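Tryptophan halogenase (Shewanella frigidimarina, PDB 2PYX) probably acts as an FAD-dependent halogenase of the tryptophan halogenase family, with a likely monooxygenase activity. Local coordinates at residues A[253-258]-A[297-302]; A[281-286]-A[358-363]; A[238-243]-A[342-347]; A[348-353]-A[369-374]. All blocks are in the same frame, centred on the assembly; numbering follows the deposited sequence. Where two conformers were deposited one is given.

Contact 1. Residues A[253-258]-A[297-302]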
loop_
_atom_site.group_PDB
_atom_site.type_symbol
_atom_site.label_atom_id
_atom_site.label_comp_id
_atom_site.label_asym_id
_atom_site.label_seq_id
_atom_site.Cartn_x
_atom_site.Cartn_y
_atom_site.Cartn_z
ATOM N N ASN A 253 -11.283 6.705 12.138
ATOM C CA ASN A 253 -11.392 5.240 12.223
ATOM C C ASN A 253 -10.351 4.675 13.140
ATOM O O ASN A 253 -9.159 4.898 12.950
ATOM C CB ASN A 253 -11.304 4.632 10.841
ATOM C CG ASN A 253 -12.317 5.207 9.940
ATOM O OD1 ASN A 253 -13.530 5.232 10.284
ATOM N ND2 ASN A 253 -11.898 5.612 8.774
ATOM N N ASP A 254 -10.792 3.824 14.052
ATOM C CA ASP A 254 -9.909 3.196 15.030
ATOM C C ASP A 254 -10.330 1.749 15.317
ATOM O O ASP A 254 -9.902 1.172 16.314
ATOM C CB ASP A 254 -9.845 4.015 16.330
ATOM C CG ASP A 254 -11.201 4.189 17.024
ATOM O OD1 ASP A 254 -12.218 3.647 16.528
ATOM O OD2 ASP A 254 -11.213 4.877 18.072
ATOM N N ARG A 255 -11.119 1.183 14.414
ATOM C CA ARG A 255 -11.562 -0.222 14.513
ATOM C C ARG A 255 -11.544 -0.869 13.157
ATOM O O ARG A 255 -11.753 -0.205 12.154
ATOM C CB ARG A 255 -12.981 -0.299 15.047
ATOM C CG ARG A 255 -13.174 0.235 16.435
ATOM C CD ARG A 255 -12.606 -0.646 17.486
ATOM N NE ARG A 255 -12.930 -0.201 18.839
ATOM C CZ ARG A 255 -12.226 0.663 19.557
ATOM N NH1 ARG A 255 -11.142 1.242 19.068
ATOM N NH2 ARG A 255 -12.590 0.958 20.812
ATOM N N ALA A 256 -11.391 -2.194 13.151
ATOM C CA ALA A 256 -11.636 -2.977 11.951
ATOM C C ALA A 256 -12.229 -4.297 12.386
ATOM O O ALA A 256 -11.816 -4.896 13.383
ATOM C CB ALA A 256 -10.368 -3.193 11.171
ATOM N N LEU A 257 -13.205 -4.716 11.622
ATOM C CA LEU A 257 -13.827 -6.002 11.849
ATOM C C LEU A 257 -13.669 -6.789 10.547
ATOM O O LEU A 257 -14.301 -6.457 9.531
ATOM C CB LEU A 257 -15.276 -5.798 12.228
ATOM C CG LEU A 257 -16.014 -7.079 12.574
ATOM C CD1 LEU A 257 -15.476 -7.705 13.886
ATOM C CD2 LEU A 257 -17.518 -6.782 12.651
ATOM N N ALA A 258 -12.876 -7.876 10.616
ATOM C CA ALA A 258 -12.382 -8.564 9.419
ATOM C C ALA A 258 -12.784 -10.040 9.374
ATOM O O ALA A 258 -12.927 -10.684 10.417
ATOM C CB ALA A 258 -10.899 -8.463 9.369
ATOM N N TYR A 297 -14.668 -4.239 7.769
ATOM C CA TYR A 297 -15.296 -2.965 7.975
ATOM C C TYR A 297 -14.344 -2.140 8.863
ATOM O O TYR A 297 -14.025 -2.518 9.992
ATOM C CB TYR A 297 -16.626 -3.137 8.712
ATOM C CG TYR A 297 -17.463 -1.898 8.912
ATOM C CD1 TYR A 297 -17.248 -0.732 8.185
ATOM C CD2 TYR A 297 -18.510 -1.896 9.824
ATOM C CE1 TYR A 297 -18.077 0.420 8.393
ATOM C CE2 TYR A 297 -19.290 -0.774 10.030
ATOM C CZ TYR A 297 -19.108 0.374 9.304
ATOM O OH TYR A 297 -19.866 1.485 9.451
ATOM N N VAL A 298 -13.845 -1.035 8.286
ATOM C CA VAL A 298 -13.066 -0.017 8.982
ATOM C C VAL A 298 -14.049 1.020 9.464
ATOM O O VAL A 298 -14.786 1.582 8.663
ATOM C CB VAL A 298 -12.082 0.623 7.986
ATOM C CG1 VAL A 298 -11.430 1.861 8.586
ATOM C CG2 VAL A 298 -11.077 -0.392 7.524
ATOM N N TYR A 299 -14.010 1.321 10.754
ATOM C CA TYR A 299 -15.009 2.222 11.316
ATOM C C TYR A 299 -14.496 2.991 12.550
ATOM O O TYR A 299 -13.430 2.694 13.089
ATOM C CB TYR A 299 -16.309 1.463 11.644
ATOM C CG TYR A 299 -16.216 0.412 12.694
ATOM C CD1 TYR A 299 -15.860 -0.869 12.365
ATOM C CD2 TYR A 299 -16.521 0.687 14.032
ATOM C CE1 TYR A 299 -15.750 -1.858 13.323
ATOM C CE2 TYR A 299 -16.418 -0.306 15.005
ATOM C CZ TYR A 299 -16.076 -1.601 14.637
ATOM O OH TYR A 299 -15.957 -2.595 15.600
ATOM N N SER A 300 -15.281 3.973 12.962
ATOM C CA SER A 300 -14.930 4.845 14.118
ATOM C C SER A 300 -15.744 4.457 15.327
ATOM O O SER A 300 -16.969 4.574 15.281
ATOM C CB SER A 300 -15.240 6.268 13.760
ATOM O OG SER A 300 -15.124 7.122 14.877
ATOM N N SER A 301 -15.059 4.056 16.395
ATOM C CA SER A 301 -15.769 3.707 17.644
ATOM C C SER A 301 -16.418 4.892 18.326
ATOM O O SER A 301 -17.283 4.691 19.191
ATOM C CB SER A 301 -14.830 3.034 18.615
ATOM O OG SER A 301 -13.717 3.827 18.944
ATOM N N SER A 302 -16.019 6.126 17.978
ATOM C CA SER A 302 -16.721 7.284 18.520
ATOM C C SER A 302 -17.956 7.635 17.735
ATOM O O SER A 302 -18.655 8.593 18.116
ATOM C CB SER A 302 -15.809 8.491 18.670
ATOM O OG SER A 302 -15.406 8.977 17.415
HETATM O O HOH W 1 -13.257 6.972 17.017
#

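Contact 2. Residues A[281-286]-A[358-363]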
loop_
_atom_site.group_PDB
_atom_site.type_symbol
_atom_site.label_atom_id
_atom_site.label_comp_id
_atom_site.label_asym_id
_atom_site.label_seq_id
_atom_site.Cartn_x
_atom_site.Cartn_y
_atom_site.Cartn_z
ATOM N N ASN A 281 -20.575 4.607 8.941
ATOM C CA ASN A 281 -19.557 4.977 9.906
ATOM C C ASN A 281 -18.160 4.506 9.546
ATOM O O ASN A 281 -17.329 4.316 10.440
ATOM C CB ASN A 281 -19.969 4.504 11.309
ATOM C CG ASN A 281 -21.181 5.230 11.792
ATOM O OD1 ASN A 281 -21.125 6.419 12.029
ATOM N ND2 ASN A 281 -22.299 4.522 11.935
ATOM N N GLY A 282 -17.918 4.327 8.253
ATOM C CA GLY A 282 -16.630 3.872 7.777
ATOM C C GLY A 282 -16.771 3.303 6.376
ATOM O O GLY A 282 -17.553 3.801 5.578
ATOM N N TRP A 283 -16.016 2.269 6.079
ATOM C CA TRP A 283 -16.049 1.658 4.753
ATOM C C TRP A 283 -15.621 0.219 4.871
ATOM O O TRP A 283 -14.880 -0.170 5.793
ATOM C CB TRP A 283 -15.163 2.442 3.771
ATOM C CG TRP A 283 -13.716 2.491 4.150
ATOM C CD1 TRP A 283 -13.092 3.371 5.030
ATOM C CD2 TRP A 283 -12.682 1.629 3.659
ATOM N NE1 TRP A 283 -11.753 3.064 5.108
ATOM C CE2 TRP A 283 -11.471 2.021 4.270
ATOM C CE3 TRP A 283 -12.649 0.562 2.760
ATOM C CZ2 TRP A 283 -10.256 1.362 4.025
ATOM C CZ3 TRP A 283 -11.433 -0.047 2.455
ATOM C CH2 TRP A 283 -10.246 0.357 3.096
ATOM N N ILE A 284 -16.085 -0.587 3.905
ATOM C CA ILE A 284 -15.771 -2.000 3.857
ATOM C C ILE A 284 -14.855 -2.357 2.692
ATOM O O ILE A 284 -15.156 -1.981 1.557
ATOM C CB ILE A 284 -17.059 -2.803 3.774
ATOM C CG1 ILE A 284 -17.744 -2.737 5.131
ATOM C CG2 ILE A 284 -16.806 -4.243 3.417
ATOM C CD1 ILE A 284 -19.154 -3.388 5.184
ATOM N N TRP A 285 -13.725 -2.997 3.005
ATOM C CA TRP A 285 -12.790 -3.466 1.978
ATOM C C TRP A 285 -13.205 -4.854 1.524
ATOM O O TRP A 285 -13.857 -5.604 2.269
ATOM C CB TRP A 285 -11.347 -3.483 2.445
ATOM C CG TRP A 285 -10.930 -4.648 3.281
ATOM C CD1 TRP A 285 -10.726 -5.938 2.876
ATOM C CD2 TRP A 285 -10.573 -4.609 4.667
ATOM N NE1 TRP A 285 -10.260 -6.700 3.926
ATOM C CE2 TRP A 285 -10.170 -5.898 5.039
ATOM C CE3 TRP A 285 -10.557 -3.588 5.635
ATOM C CZ2 TRP A 285 -9.756 -6.195 6.342
ATOM C CZ3 TRP A 285 -10.169 -3.893 6.915
ATOM C CH2 TRP A 285 -9.781 -5.187 7.262
ATOM N N ASP A 286 -12.847 -5.180 0.284
ATOM C CA ASP A 286 -13.218 -6.473 -0.278
ATOM C C ASP A 286 -12.076 -6.797 -1.234
ATOM O O ASP A 286 -11.922 -6.125 -2.252
ATOM C CB ASP A 286 -14.599 -6.385 -0.930
ATOM C CG ASP A 286 -15.144 -7.747 -1.359
ATOM O OD1 ASP A 286 -14.334 -8.617 -1.765
ATOM O OD2 ASP A 286 -16.396 -7.891 -1.341
ATOM N N GLU A 358 -5.696 2.931 8.800
ATOM C CA GLU A 358 -6.580 2.111 7.971
ATOM C C GLU A 358 -5.972 1.821 6.592
ATOM O O GLU A 358 -5.253 2.673 6.014
ATOM C CB GLU A 358 -7.912 2.857 7.769
ATOM C CG GLU A 358 -7.773 4.154 6.986
ATOM C CD GLU A 358 -8.984 4.997 7.146
ATOM O OE1 GLU A 358 -9.155 5.565 8.243
ATOM O OE2 GLU A 358 -9.813 5.010 6.195
ATOM N N PRO A 359 -6.279 0.661 6.012
ATOM C CA PRO A 359 -5.725 0.246 4.722
ATOM C C PRO A 359 -6.361 0.889 3.496
ATOM O O PRO A 359 -6.316 0.321 2.397
ATOM C CB PRO A 359 -5.979 -1.266 4.726
ATOM C CG PRO A 359 -7.179 -1.412 5.543
ATOM C CD PRO A 359 -7.099 -0.405 6.628
ATOM N N LEU A 360 -6.912 2.097 3.662
ATOM C CA LEU A 360 -7.438 2.856 2.547
ATOM C C LEU A 360 -6.222 3.233 1.716
ATOM O O LEU A 360 -5.276 3.844 2.213
ATOM C CB LEU A 360 -8.132 4.118 3.036
ATOM C CG LEU A 360 -8.831 5.053 2.050
ATOM C CD1 LEU A 360 -9.882 4.313 1.303
ATOM C CD2 LEU A 360 -9.462 6.228 2.754
ATOM N N GLU A 361 -6.266 2.884 0.458
ATOM C CA GLU A 361 -5.177 3.071 -0.491
ATOM C C GLU A 361 -3.942 2.211 -0.195
ATOM O O GLU A 361 -2.879 2.454 -0.803
ATOM C CB GLU A 361 -4.796 4.538 -0.689
ATOM C CG GLU A 361 -5.927 5.360 -1.270
ATOM C CD GLU A 361 -6.190 5.096 -2.740
ATOM O OE1 GLU A 361 -5.391 4.375 -3.385
ATOM O OE2 GLU A 361 -7.198 5.614 -3.242
ATOM N N ALA A 362 -4.055 1.230 0.700
ATOM C CA ALA A 362 -3.044 0.190 0.848
ATOM C C ALA A 362 -1.628 0.765 1.029
ATOM O O ALA A 362 -0.697 0.450 0.280
ATOM C CB ALA A 362 -3.135 -0.814 -0.339
ATOM N N SER A 363 -1.443 1.572 2.052
ATOM C CA SER A 363 -0.148 2.187 2.282
ATOM C C SER A 363 0.834 1.274 2.967
ATOM O O SER A 363 2.037 1.515 2.917
ATOM C CB SER A 363 -0.284 3.504 3.061
ATOM O OG SER A 363 -0.806 3.297 4.351
#

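Contact 3. Residues A[238-243]-A[342-347]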
loop_
_atom_site.group_PDB
_atom_site.type_symbol
_atom_site.label_atom_id
_atom_site.label_comp_id
_atom_site.label_asym_id
_atom_site.label_seq_id
_atom_site.Cartn_x
_atom_site.Cartn_y
_atom_site.Cartn_z
ATOM N N GLU A 238 9.484 2.231 22.004
ATOM C CA GLU A 238 9.689 1.957 23.439
ATOM C C GLU A 238 11.128 2.206 23.868
ATOM O O GLU A 238 11.409 3.154 24.642
ATOM C CB GLU A 238 9.243 0.556 23.787
ATOM C CG GLU A 238 7.748 0.378 23.676
ATOM C CD GLU A 238 6.966 1.337 24.608
ATOM O OE1 GLU A 238 7.439 1.600 25.746
ATOM O OE2 GLU A 238 5.893 1.838 24.189
ATOM N N HIS A 239 12.084 1.446 23.337
ATOM C CA HIS A 239 13.480 1.601 23.804
ATOM C C HIS A 239 14.030 3.002 23.560
ATOM O O HIS A 239 14.732 3.568 24.426
ATOM C CB HIS A 239 14.381 0.565 23.116
ATOM C CG HIS A 239 15.795 0.555 23.609
ATOM N ND1 HIS A 239 16.155 0.072 24.858
ATOM C CD2 HIS A 239 16.939 0.945 23.004
ATOM C CE1 HIS A 239 17.470 0.176 24.989
ATOM N NE2 HIS A 239 17.969 0.703 23.886
ATOM N N LEU A 240 13.779 3.553 22.369
ATOM C CA LEU A 240 14.312 4.863 21.983
ATOM C C LEU A 240 13.363 6.050 22.169
ATOM O O LEU A 240 13.734 7.188 21.867
ATOM C CB LEU A 240 14.876 4.795 20.557
ATOM C CG LEU A 240 16.108 3.894 20.395
ATOM C CD1 LEU A 240 16.390 3.635 18.926
ATOM C CD2 LEU A 240 17.342 4.483 21.075
ATOM N N GLN A 241 12.152 5.755 22.623
ATOM C CA GLN A 241 11.184 6.765 23.023
ATOM C C GLN A 241 10.823 7.752 21.923
ATOM O O GLN A 241 10.543 8.921 22.196
ATOM C CB GLN A 241 11.674 7.461 24.306
ATOM C CG GLN A 241 11.607 6.530 25.490
ATOM C CD GLN A 241 10.181 6.286 25.974
ATOM O OE1 GLN A 241 9.497 7.226 26.389
ATOM N NE2 GLN A 241 9.729 5.032 25.926
ATOM N N VAL A 242 10.767 7.283 20.666
ATOM C CA VAL A 242 10.335 8.155 19.588
ATOM C C VAL A 242 8.834 8.342 19.711
ATOM O O VAL A 242 8.111 7.374 19.722
ATOM C CB VAL A 242 10.689 7.571 18.211
ATOM C CG1 VAL A 242 10.104 8.428 17.103
ATOM C CG2 VAL A 242 12.206 7.463 18.067
ATOM N N PRO A 243 8.374 9.590 19.784
ATOM C CA PRO A 243 6.940 9.851 19.989
ATOM C C PRO A 243 6.043 9.419 18.845
ATOM O O PRO A 243 6.455 9.416 17.675
ATOM C CB PRO A 243 6.850 11.379 20.121
ATOM C CG PRO A 243 8.178 11.861 20.230
ATOM C CD PRO A 243 9.152 10.840 19.740
ATOM N N CYS A 342 11.240 7.761 11.560
ATOM C CA CYS A 342 11.448 6.304 11.408
ATOM C C CYS A 342 12.864 5.853 11.786
ATOM O O CYS A 342 13.073 4.654 11.940
ATOM C CB CYS A 342 11.168 5.790 10.002
ATOM S SG CYS A 342 12.281 6.340 8.714
ATOM N N TRP A 343 13.802 6.775 11.950
ATOM C CA TRP A 343 15.206 6.431 12.154
ATOM C C TRP A 343 15.766 7.288 13.305
ATOM O O TRP A 343 15.783 8.503 13.216
ATOM C CB TRP A 343 16.000 6.659 10.875
ATOM C CG TRP A 343 17.393 6.115 10.834
ATOM C CD1 TRP A 343 18.220 5.850 11.887
ATOM C CD2 TRP A 343 18.122 5.803 9.637
ATOM N NE1 TRP A 343 19.441 5.366 11.407
ATOM C CE2 TRP A 343 19.408 5.336 10.040
ATOM C CE3 TRP A 343 17.824 5.885 8.264
ATOM C CZ2 TRP A 343 20.358 4.950 9.127
ATOM C CZ3 TRP A 343 18.759 5.492 7.360
ATOM C CH2 TRP A 343 20.029 5.031 7.795
ATOM N N GLN A 344 16.118 6.634 14.412
ATOM C CA GLN A 344 16.655 7.314 15.594
ATOM C C GLN A 344 17.916 6.554 15.996
ATOM O O GLN A 344 17.884 5.331 16.129
ATOM C CB GLN A 344 15.623 7.264 16.735
ATOM C CG GLN A 344 16.081 7.906 18.040
ATOM C CD GLN A 344 16.302 9.393 17.878
ATOM O OE1 GLN A 344 15.390 10.151 17.495
ATOM N NE2 GLN A 344 17.527 9.838 18.158
ATOM N N ASN A 345 18.998 7.289 16.228
ATOM C CA ASN A 345 20.287 6.688 16.495
ATOM C C ASN A 345 20.549 5.673 15.364
ATOM O O ASN A 345 20.537 6.041 14.173
ATOM C CB ASN A 345 20.298 6.096 17.912
ATOM C CG ASN A 345 20.328 7.152 18.989
ATOM O OD1 ASN A 345 19.320 7.798 19.273
ATOM N ND2 ASN A 345 21.502 7.365 19.569
ATOM N N ASN A 346 20.795 4.420 15.720
ATOM C CA ASN A 346 21.118 3.355 14.746
ATOM C C ASN A 346 19.999 2.355 14.592
ATOM O O ASN A 346 20.226 1.170 14.334
ATOM C CB ASN A 346 22.424 2.632 15.112
ATOM C CG ASN A 346 22.359 1.928 16.423
ATOM O OD1 ASN A 346 21.581 2.272 17.338
ATOM N ND2 ASN A 346 23.199 0.874 16.552
ATOM N N CYS A 347 18.766 2.855 14.726
ATOM C CA CYS A 347 17.566 2.044 14.661
ATOM C C CYS A 347 16.592 2.653 13.658
ATOM O O CYS A 347 16.245 3.835 13.754
ATOM C CB CYS A 347 16.882 1.933 16.027
ATOM S SG CYS A 347 15.330 0.974 16.007
#

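Contact 4. Residues A[348-353]-A[369-374]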
loop_
_atom_site.group_PDB
_atom_site.type_symbol
_atom_site.label_atom_id
_atom_site.label_comp_id
_atom_site.label_asym_id
_atom_site.label_seq_id
_atom_site.Cartn_x
_atom_site.Cartn_y
_atom_site.Cartn_z
ATOM N N ILE A 348 16.154 1.831 12.711
ATOM C CA ILE A 348 15.115 2.256 11.773
ATOM C C ILE A 348 13.917 1.308 11.869
ATOM O O ILE A 348 14.049 0.091 11.895
ATOM C CB ILE A 348 15.698 2.421 10.347
ATOM C CG1 ILE A 348 14.690 3.084 9.396
ATOM C CG2 ILE A 348 16.246 1.109 9.801
ATOM C CD1 ILE A 348 15.248 3.345 7.999
ATOM N N ALA A 349 12.719 1.895 11.937
ATOM C CA ALA A 349 11.491 1.135 12.055
ATOM C C ALA A 349 10.879 0.926 10.666
ATOM O O ALA A 349 10.760 1.870 9.869
ATOM C CB ALA A 349 10.492 1.811 12.970
ATOM N N ILE A 350 10.474 -0.307 10.397
ATOM C CA ILE A 350 9.873 -0.662 9.117
ATOM C C ILE A 350 8.601 -1.482 9.390
ATOM O O ILE A 350 8.614 -2.425 10.211
ATOM C CB ILE A 350 10.869 -1.413 8.199
ATOM C CG1 ILE A 350 12.121 -0.543 7.983
ATOM C CG2 ILE A 350 10.233 -1.841 6.891
ATOM C CD1 ILE A 350 13.157 -1.056 7.003
ATOM N N GLY A 351 7.521 -1.108 8.722
ATOM C CA GLY A 351 6.231 -1.692 8.966
ATOM C C GLY A 351 5.494 -0.973 10.079
ATOM O O GLY A 351 5.664 0.256 10.257
HETATM N N MSE A 352 4.628 -1.706 10.779
HETATM C CA MSE A 352 3.756 -1.131 11.805
HETATM C C MSE A 352 4.524 -0.529 12.977
HETATM O O MSE A 352 3.985 0.320 13.707
HETATM C CB MSE A 352 2.766 -2.179 12.293
HETATM C CG MSE A 352 1.920 -2.683 11.146
HETATM SE SE MSE A 352 0.652 -4.073 11.638
HETATM C CE MSE A 352 -0.139 -3.232 12.912
ATOM N N ALA A 353 5.781 -0.955 13.167
ATOM C CA ALA A 353 6.611 -0.351 14.194
ATOM C C ALA A 353 6.823 1.141 13.932
ATOM O O ALA A 353 7.062 1.911 14.881
ATOM C CB ALA A 353 7.952 -1.045 14.330
ATOM N N GLU A 369 8.214 -1.269 1.528
ATOM C CA GLU A 369 9.082 -1.273 0.346
ATOM C C GLU A 369 9.887 0.024 0.281
ATOM O O GLU A 369 11.053 -0.013 -0.045
ATOM C CB GLU A 369 8.229 -1.377 -0.908
ATOM C CG GLU A 369 7.450 -2.655 -1.142
ATOM C CD GLU A 369 6.686 -2.488 -2.448
ATOM O OE1 GLU A 369 7.274 -2.741 -3.497
ATOM O OE2 GLU A 369 5.519 -2.035 -2.424
ATOM N N TRP A 370 9.247 1.167 0.521
ATOM C CA TRP A 370 9.948 2.440 0.439
ATOM C C TRP A 370 11.069 2.461 1.473
ATOM O O TRP A 370 12.196 2.814 1.171
ATOM C CB TRP A 370 9.003 3.662 0.648
ATOM C CG TRP A 370 9.825 4.876 0.774
ATOM C CD1 TRP A 370 10.438 5.567 -0.258
ATOM C CD2 TRP A 370 10.262 5.508 1.985
ATOM N NE1 TRP A 370 11.200 6.582 0.248
ATOM C CE2 TRP A 370 11.112 6.585 1.617
ATOM C CE3 TRP A 370 10.005 5.306 3.338
ATOM C CZ2 TRP A 370 11.741 7.389 2.564
ATOM C CZ3 TRP A 370 10.605 6.136 4.264
ATOM C CH2 TRP A 370 11.475 7.162 3.873
ATOM N N THR A 371 10.753 2.104 2.712
ATOM C CA THR A 371 11.733 2.283 3.754
ATOM C C THR A 371 12.936 1.332 3.540
ATOM O O THR A 371 14.109 1.717 3.656
ATOM C CB THR A 371 11.149 2.066 5.163
ATOM O OG1 THR A 371 9.890 2.741 5.318
ATOM C CG2 THR A 371 12.131 2.606 6.192
ATOM N N ALA A 372 12.639 0.072 3.221
ATOM C CA ALA A 372 13.670 -0.930 3.011
ATOM C C ALA A 372 14.517 -0.606 1.783
ATOM O O ALA A 372 15.740 -0.729 1.814
ATOM C CB ALA A 372 13.045 -2.321 2.893
ATOM N N SER A 373 13.855 -0.239 0.694
ATOM C CA SER A 373 14.600 0.095 -0.520
ATOM C C SER A 373 15.472 1.349 -0.300
ATOM O O SER A 373 16.594 1.419 -0.790
ATOM C CB SER A 373 13.680 0.278 -1.742
ATOM O OG SER A 373 12.775 1.359 -1.589
ATOM N N THR A 374 14.947 2.327 0.430
ATOM C CA THR A 374 15.697 3.533 0.730
ATOM C C THR A 374 16.906 3.206 1.560
ATOM O O THR A 374 17.998 3.692 1.279
ATOM C CB THR A 374 14.784 4.550 1.442
ATOM O OG1 THR A 374 13.750 4.903 0.514
ATOM C CG2 THR A 374 15.532 5.773 1.819
HETATM O O HOH W 2 9.014 3.084 7.937
#

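Contact 1. Residues A[253-258]-A[297-302]
Asp254 and Arg255 both turn their backbone N toward the carbonyl of Tyr299, which makes this end of the strand pair a classic beta bulge. Asp254 N reaches Tyr299 O at 3.0 Å, whereas the bond from Arg255 N to the same oxygen is weak, its N-H...O angle only 133°. Asp254 OD1 takes the backbone N of Ser301 at 2.9 Å on its syn side, and OD2 is salt-bridged to Lys248. Beyond the bulge, strands 255-262 and 292-299 pair regularly as antiparallel neighbours in the large mixed sheet: Tyr299 N donates to Arg255 O, Leu257 and Tyr297 exchange two bonds, and Ala256 with Val298 is the non-hydrogen-bonded pair between them. On the face carrying Arg255, Leu257 and Tyr299, Arg255 CB sits over the tyrosine ring, 3.5 Å from its centroid, as a CH-pi contact displaced toward CZ and CE2. Leu257 CB comes to the ring's edge at CE1. The arginine chain bends at chi2 (-73°), and NH1 bonds Asp254 O at 3.0 Å, while Ser301 OG lies over one guanidinium face. An alanine in place of Arg255 would keep CB over the ring but lose CG from it, and would probably leave Asp254 O without its guanidinium donor. Val298, on the other face with Ala256, packs its CG1 on Asn253 CB at 3.6 Å. The amide oxygen of Asn253 is bonded to Tyr422.

Contact 2. Residues A[281-286]-A[358-363]
The Trp283 indole carries Leu360 CD1 over one face, 4.2 Å from the centroid of the six-membered ring and 20° off its normal, a CH-pi contact offset toward the rim. At its edge, near the ring plane, stand Glu358 OE2 and the carbonyl carbon of Pro359. Trp283 NE1 donates to Glu358 OE2 at 3.0 Å with an N-H...O angle of 155°, meeting the oxygen from above the carboxylate plane, 44° out of it. Glu358 OE2 is also bonded to Tyr412 OH, so two donors grip this oxygen of the buried carboxylate. The benzo rim presses on the backbone and CB of Leu360: Trp283 CZ2 is 3.4 Å from Leu360 N. Trp285 adds a lighter touch, its CE3 4.0 Å from Pro359 CG, with the two side chains crossing at about a right angle. A leucine in place of Trp283 would probably leave Glu358 OE2 without its indole donor and open a gap against Leu360 CB and CD1. The loop 358-363 itself is folded by a type II beta turn from Pro359 to Ala362, closed by Ala362 N to Pro359 O at 3.0 Å. Glu361, at the third position of this turn with positive phi, directs its CB away from strand 282-288, and its OE2 is bonded to His111 and His411. The indole packs against the turn that holds Glu361, predicted to bind L-tryptophan, an arrangement consistent with a wall of the substrate site in this halogenase family.

Contact 3. Residues A[238-243]-A[342-347]
Leu240 and Val242 carry the apolar part of the contact, both meeting Gln344, with Leu240 also reaching Cys347. Leu240 CD1 comes to 3.4 Å from Cys347 CB, tighter than usual for two carbons, and to 3.6 Å from Gln344 O. Alongside, Val242 CG2 packs on Gln344 CB at 3.7 Å, and the two side chains run obliquely to one another. The Gln344 side chain meets Val242 with CB and CG, its aliphatic part.

The side-chain hydrogen bonds stay on their own sides. The Gln344 chain bends at chi2 (65°), and NE2 donates to Asn345 OD1 at 2.9 Å from above the carbonyl plane. Gln344 OE1 is bonded to Lys341 NZ, and Asn345 ND2 to Asp208. On the other segment, Gln241, the first residue after helix 234-239 to leave helical backbone angles, with positive phi, returns its NE2 to Glu238 O at 2.8 Å, in the carbonyl plane and on a lone pair.

Backbone bonds shape the turn: it is type II', and Gln344 N to Cys347 O and Cys347 N to Gln344 O close a tight hairpin between strands 343-344 and 347-349 at the border of the six-stranded sheet. Since hydrogen bonding between the two segments is absent, the helix end and the hairpin are matched by the fit of aliphatic groups, while the amides of Gln344, Asn345 and Gln241 find their partners within their own segments or in Lys341 and Asp208.

Contact 4. Residues A[348-353]-A[369-374]
Thr371 CG2 lies against Ile350 and Ile348, 3.6 Å from Ile350 CG1 and 3.7 Å from Ile348 CD1. The latter distance is the less certain, because Ile348 was modelled in two conformers. Both isoleucines slide past the threonine in the opposite direction; the methyl meets Ile350 at CG1, partway along the chain, and Ile348 at its terminal CD1. Ile350 CD1 continues to Ala372, ending 4.3 Å from Ala372 CB.

The other branch of Thr371 serves a polar link. Its OG1 lies anti to the carbonyl carbon, beside the backbone N (chi1 -46°), and is bonded to Leu367 O one turn back in the helix. A water donates to this OG1 at 2.8 Å and to Ala349 O at 2.9 Å, bridging the end of the strand to the helix.

Further out, helix 363-377 is secured within itself: Trp370 O accepts both Thr374 N and Thr374 OG1, the latter at 2.7 Å, from opposite faces of its carbonyl plane. Helix 16-31 also borders the contact, with Thr22 touching both Ile350 and Ala372. On the strand side, Ile348 and Ile350 are held by backbone bonds to strand 224-227 and pack on Ile226 in the Rossmann-type sheet. The Ile350 side chain comes within about 4 Å of that of Ala18, one of the predicted FAD-binding residues.

Thr371 thus uses its two branches differently, the methyl turned to an apolar layer and the hydroxyl to a bridging water and a helix carbonyl, which joins helix to strand without a direct polar bond between them.

The contacts fall into two pairs. Contacts 1 and 2 share the large mixed sheet, their centres 10 Å apart: Val298 N bonds Trp283 O between neighbouring strands, and Asn253 ND2 holds Glu358 OE1, tying the residue before the bulge to the loop that carries the predicted L-tryptophan-binding Glu361. Contacts 3 and 4 share the Rossmann-type sheet, centres 13 Å apart, and meet where Cys342 O accepts Ala349 N. Between the pairs, contacts 2 and 4 come to about 7 Å at their nearest atoms. The predicted active-site Lys89 lies about 9 Å from Pro359 in contact 2, side chain to side chain, whereas contact 4 borders the predicted FAD site.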